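Local coordinates for inositol monophosphatase family protein (PDB 4I3Y) that probably hydrolyses inositol monophosphates to inositol and phosphate with magnesium ions, a reaction inhibited by lithium, at residues A[135-143]-A[220-228]. Residues are numbered along the deposited sequence; the frame is centred on the assembly and turned at random.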
loop_
_atom_site.group_PDB
_atom_site.type_symbol
_atom_site.label_atom_id
_atom_site.label_comp_id
_atom_site.label_asym_id
_atom_site.label_seq_id
_atom_site.Cartn_x
_atom_site.Cartn_y
_atom_site.Cartn_z
ATOM N N TYR A 135 -6.216 -9.143 12.244
ATOM C CA TYR A 135 -5.744 -8.401 13.403
ATOM C C TYR A 135 -6.852 -8.479 14.473
ATOM O O TYR A 135 -8.023 -8.172 14.191
ATOM C CB TYR A 135 -5.390 -6.944 13.082
ATOM C CG TYR A 135 -4.313 -6.819 12.007
ATOM C CD1 TYR A 135 -2.971 -6.771 12.382
ATOM C CD2 TYR A 135 -4.628 -6.777 10.641
ATOM C CE1 TYR A 135 -1.954 -6.679 11.425
ATOM C CE2 TYR A 135 -3.597 -6.691 9.661
ATOM C CZ TYR A 135 -2.263 -6.620 10.087
ATOM O OH TYR A 135 -1.197 -6.551 9.229
ATOM N N LYS A 136 -6.481 -8.832 15.699
ATOM C CA LYS A 136 -7.491 -8.777 16.771
ATOM C C LYS A 136 -6.882 -8.257 18.052
ATOM O O LYS A 136 -5.675 -8.414 18.272
ATOM C CB LYS A 136 -8.138 -10.149 16.995
ATOM C CG LYS A 136 -7.183 -11.193 17.572
ATOM C CD LYS A 136 -7.942 -12.506 17.832
ATOM C CE LYS A 136 -7.066 -13.511 18.614
ATOM N NZ LYS A 136 -7.883 -14.743 18.813
ATOM N N ALA A 137 -7.726 -7.615 18.859
ATOM C CA ALA A 137 -7.370 -7.103 20.172
ATOM C C ALA A 137 -8.414 -7.627 21.183
ATOM O O ALA A 137 -9.632 -7.561 20.930
ATOM C CB ALA A 137 -7.362 -5.603 20.140
ATOM N N ILE A 138 -7.913 -8.192 22.297
ATOM C CA ILE A 138 -8.760 -8.748 23.358
ATOM C C ILE A 138 -8.307 -8.256 24.698
ATOM O O ILE A 138 -7.153 -8.505 25.085
ATOM C CB ILE A 138 -8.694 -10.287 23.431
ATOM C CG1 ILE A 138 -9.265 -10.898 22.155
ATOM C CG2 ILE A 138 -9.389 -10.797 24.724
ATOM C CD1 ILE A 138 -8.204 -11.514 21.311
ATOM N N ARG A 139 -9.200 -7.546 25.399
ATOM C CA ARG A 139 -8.865 -6.911 26.682
ATOM C C ARG A 139 -8.447 -8.015 27.650
ATOM O O ARG A 139 -9.194 -8.937 27.845
ATOM C CB ARG A 139 -10.076 -6.138 27.195
ATOM C CG ARG A 139 -9.984 -5.386 28.520
ATOM C CD ARG A 139 -10.957 -4.178 28.420
ATOM N NE ARG A 139 -10.102 -3.100 28.788
ATOM C CZ ARG A 139 -9.836 -1.960 28.213
ATOM N NH1 ARG A 139 -10.473 -1.400 27.196
ATOM N NH2 ARG A 139 -8.915 -1.303 28.839
ATOM N N GLY A 140 -7.245 -7.934 28.209
ATOM C CA GLY A 140 -6.775 -8.955 29.159
ATOM C C GLY A 140 -5.795 -9.931 28.503
ATOM O O GLY A 140 -4.887 -10.416 29.161
ATOM N N GLU A 141 -5.940 -10.187 27.206
ATOM C CA GLU A 141 -5.064 -11.115 26.472
ATOM C C GLU A 141 -3.979 -10.420 25.623
ATOM O O GLU A 141 -2.856 -10.881 25.601
ATOM C CB GLU A 141 -5.896 -11.940 25.523
ATOM C CG GLU A 141 -6.210 -13.369 25.886
ATOM C CD GLU A 141 -6.837 -14.110 24.698
ATOM O OE1 GLU A 141 -6.074 -14.679 23.881
ATOM O OE2 GLU A 141 -8.092 -14.145 24.549
ATOM N N GLY A 142 -4.346 -9.367 24.875
ATOM C CA GLY A 142 -3.432 -8.575 24.048
ATOM C C GLY A 142 -3.931 -8.459 22.602
ATOM O O GLY A 142 -5.111 -8.722 22.298
ATOM N N ALA A 143 -3.024 -8.048 21.723
ATOM C CA ALA A 143 -3.316 -7.850 20.302
ATOM C C ALA A 143 -2.533 -8.836 19.483
ATOM O O ALA A 143 -1.389 -9.139 19.829
ATOM C CB ALA A 143 -3.035 -6.401 19.868
ATOM N N PHE A 220 -9.457 1.853 18.830
ATOM C CA PHE A 220 -9.363 2.231 20.264
ATOM C C PHE A 220 -8.661 1.188 21.070
ATOM O O PHE A 220 -7.754 1.499 21.826
ATOM C CB PHE A 220 -10.740 2.447 20.912
ATOM C CG PHE A 220 -11.466 3.695 20.428
ATOM C CD1 PHE A 220 -11.212 4.933 21.008
ATOM C CD2 PHE A 220 -12.440 3.613 19.410
ATOM C CE1 PHE A 220 -11.900 6.062 20.550
ATOM C CE2 PHE A 220 -13.101 4.726 18.960
ATOM C CZ PHE A 220 -12.812 5.969 19.521
ATOM N N LEU A 221 -9.096 -0.068 20.967
ATOM C CA LEU A 221 -8.495 -1.076 21.857
ATOM C C LEU A 221 -7.071 -1.415 21.428
ATOM O O LEU A 221 -6.182 -1.660 22.291
ATOM C CB LEU A 221 -9.408 -2.323 21.920
ATOM C CG LEU A 221 -8.957 -3.439 22.824
ATOM C CD1 LEU A 221 -8.851 -2.890 24.222
ATOM C CD2 LEU A 221 -9.956 -4.614 22.770
ATOM N N PHE A 222 -6.812 -1.394 20.094
ATOM C CA PHE A 222 -5.436 -1.558 19.628
ATOM C C PHE A 222 -4.530 -0.491 20.230
ATOM O O PHE A 222 -3.411 -0.798 20.629
ATOM C CB PHE A 222 -5.350 -1.590 18.096
ATOM C CG PHE A 222 -5.842 -2.891 17.471
ATOM C CD1 PHE A 222 -4.980 -3.985 17.321
ATOM C CD2 PHE A 222 -7.137 -3.010 16.995
ATOM C CE1 PHE A 222 -5.438 -5.185 16.774
ATOM C CE2 PHE A 222 -7.604 -4.201 16.432
ATOM C CZ PHE A 222 -6.751 -5.280 16.297
ATOM N N ALA A 223 -4.998 0.765 20.252
ATOM C CA ALA A 223 -4.169 1.895 20.692
ATOM C C ALA A 223 -3.897 1.753 22.207
ATOM O O ALA A 223 -2.762 1.882 22.655
ATOM C CB ALA A 223 -4.865 3.234 20.384
ATOM N N GLU A 224 -4.933 1.384 22.965
ATOM C CA GLU A 224 -4.724 1.142 24.401
ATOM C C GLU A 224 -3.717 -0.004 24.666
ATOM O O GLU A 224 -2.760 0.164 25.420
ATOM C CB GLU A 224 -6.069 0.785 25.032
ATOM C CG GLU A 224 -5.985 0.459 26.518
ATOM C CD GLU A 224 -7.341 0.502 27.175
ATOM O OE1 GLU A 224 -8.347 0.730 26.497
ATOM O OE2 GLU A 224 -7.378 0.288 28.394
ATOM N N LEU A 225 -3.887 -1.153 23.995
ATOM C CA LEU A 225 -3.089 -2.326 24.372
ATOM C C LEU A 225 -1.648 -2.210 23.863
ATOM O O LEU A 225 -0.738 -2.811 24.426
ATOM C CB LEU A 225 -3.743 -3.617 23.865
ATOM C CG LEU A 225 -5.147 -3.945 24.428
ATOM C CD1 LEU A 225 -5.485 -5.369 24.079
ATOM C CD2 LEU A 225 -5.259 -3.678 25.960
ATOM N N LEU A 226 -1.443 -1.450 22.790
ATOM C CA LEU A 226 -0.106 -1.305 22.212
ATOM C C LEU A 226 0.520 0.080 22.499
ATOM O O LEU A 226 1.506 0.442 21.868
ATOM C CB LEU A 226 -0.179 -1.550 20.675
ATOM C CG LEU A 226 -0.628 -2.972 20.291
ATOM C CD1 LEU A 226 -1.138 -3.052 18.846
ATOM C CD2 LEU A 226 0.466 -3.998 20.590
ATOM N N ASN A 227 -0.069 0.858 23.430
ATOM C CA ASN A 227 0.535 2.137 23.848
ATOM C C ASN A 227 0.664 3.163 22.704
ATOM O O ASN A 227 1.700 3.870 22.579
ATOM C CB ASN A 227 1.884 1.918 24.563
ATOM C CG ASN A 227 2.255 3.104 25.454
ATOM O OD1 ASN A 227 1.369 3.891 25.807
ATOM N ND2 ASN A 227 3.565 3.292 25.768
ATOM N N LEU A 228 -0.374 3.238 21.867
ATOM C CA LEU A 228 -0.416 4.236 20.767
ATOM C C LEU A 228 -1.226 5.399 21.227
ATOM O O LEU A 228 -2.066 5.198 22.090
ATOM C CB LEU A 228 -1.133 3.643 19.529
ATOM C CG LEU A 228 -0.621 2.275 19.013
ATOM C CD1 LEU A 228 -1.435 1.794 17.831
ATOM C CD2 LEU A 228 0.879 2.294 18.687
#
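Ala137 sits squarely over the Phe222 ring: its CB lies 3.8 Å from the ring centroid and only 5° off the normal, a CH-pi contact. The far end of the ring lies against the strand backbone, with Phe222 CZ 3.5 Å from Lys136 C and the Tyr135 carbonyl carbon at the ring edge. Phe222 gets there with CG anti to its own carbonyl carbon, and Met196 also packs on it.

Aliphatic contacts extend the patch. Leu221 CG touches Ala137 CB at 3.8 Å, while Leu225 CD1 reaches the hairpin end, 3.7 Å from Ile138 O. On the returning strand, Ala143 CB meets Leu226 CD1 at 4.0 Å.

At the outer edge Arg139 and Glu224 form a salt bridge, their side chains crossing at about a right angle. Arg139 NH1 donates to Glu224 OE1 (3.1 Å, 143°) from above the carboxylate plane, and it also bonds Pro121 O; Arg139 NH2 and Glu224 OE2 are doubtfully placed.

The hairpin carries a classic beta bulge, Glu141 and Gly142 facing Ile138. Helix segment 220-225 runs at 69° to strand 135-138 and packs on the hairpin of strands 133-138 and 142-145, helix-on-sheet layering typical of the five-layered alpha/beta inositol monophosphatase fold.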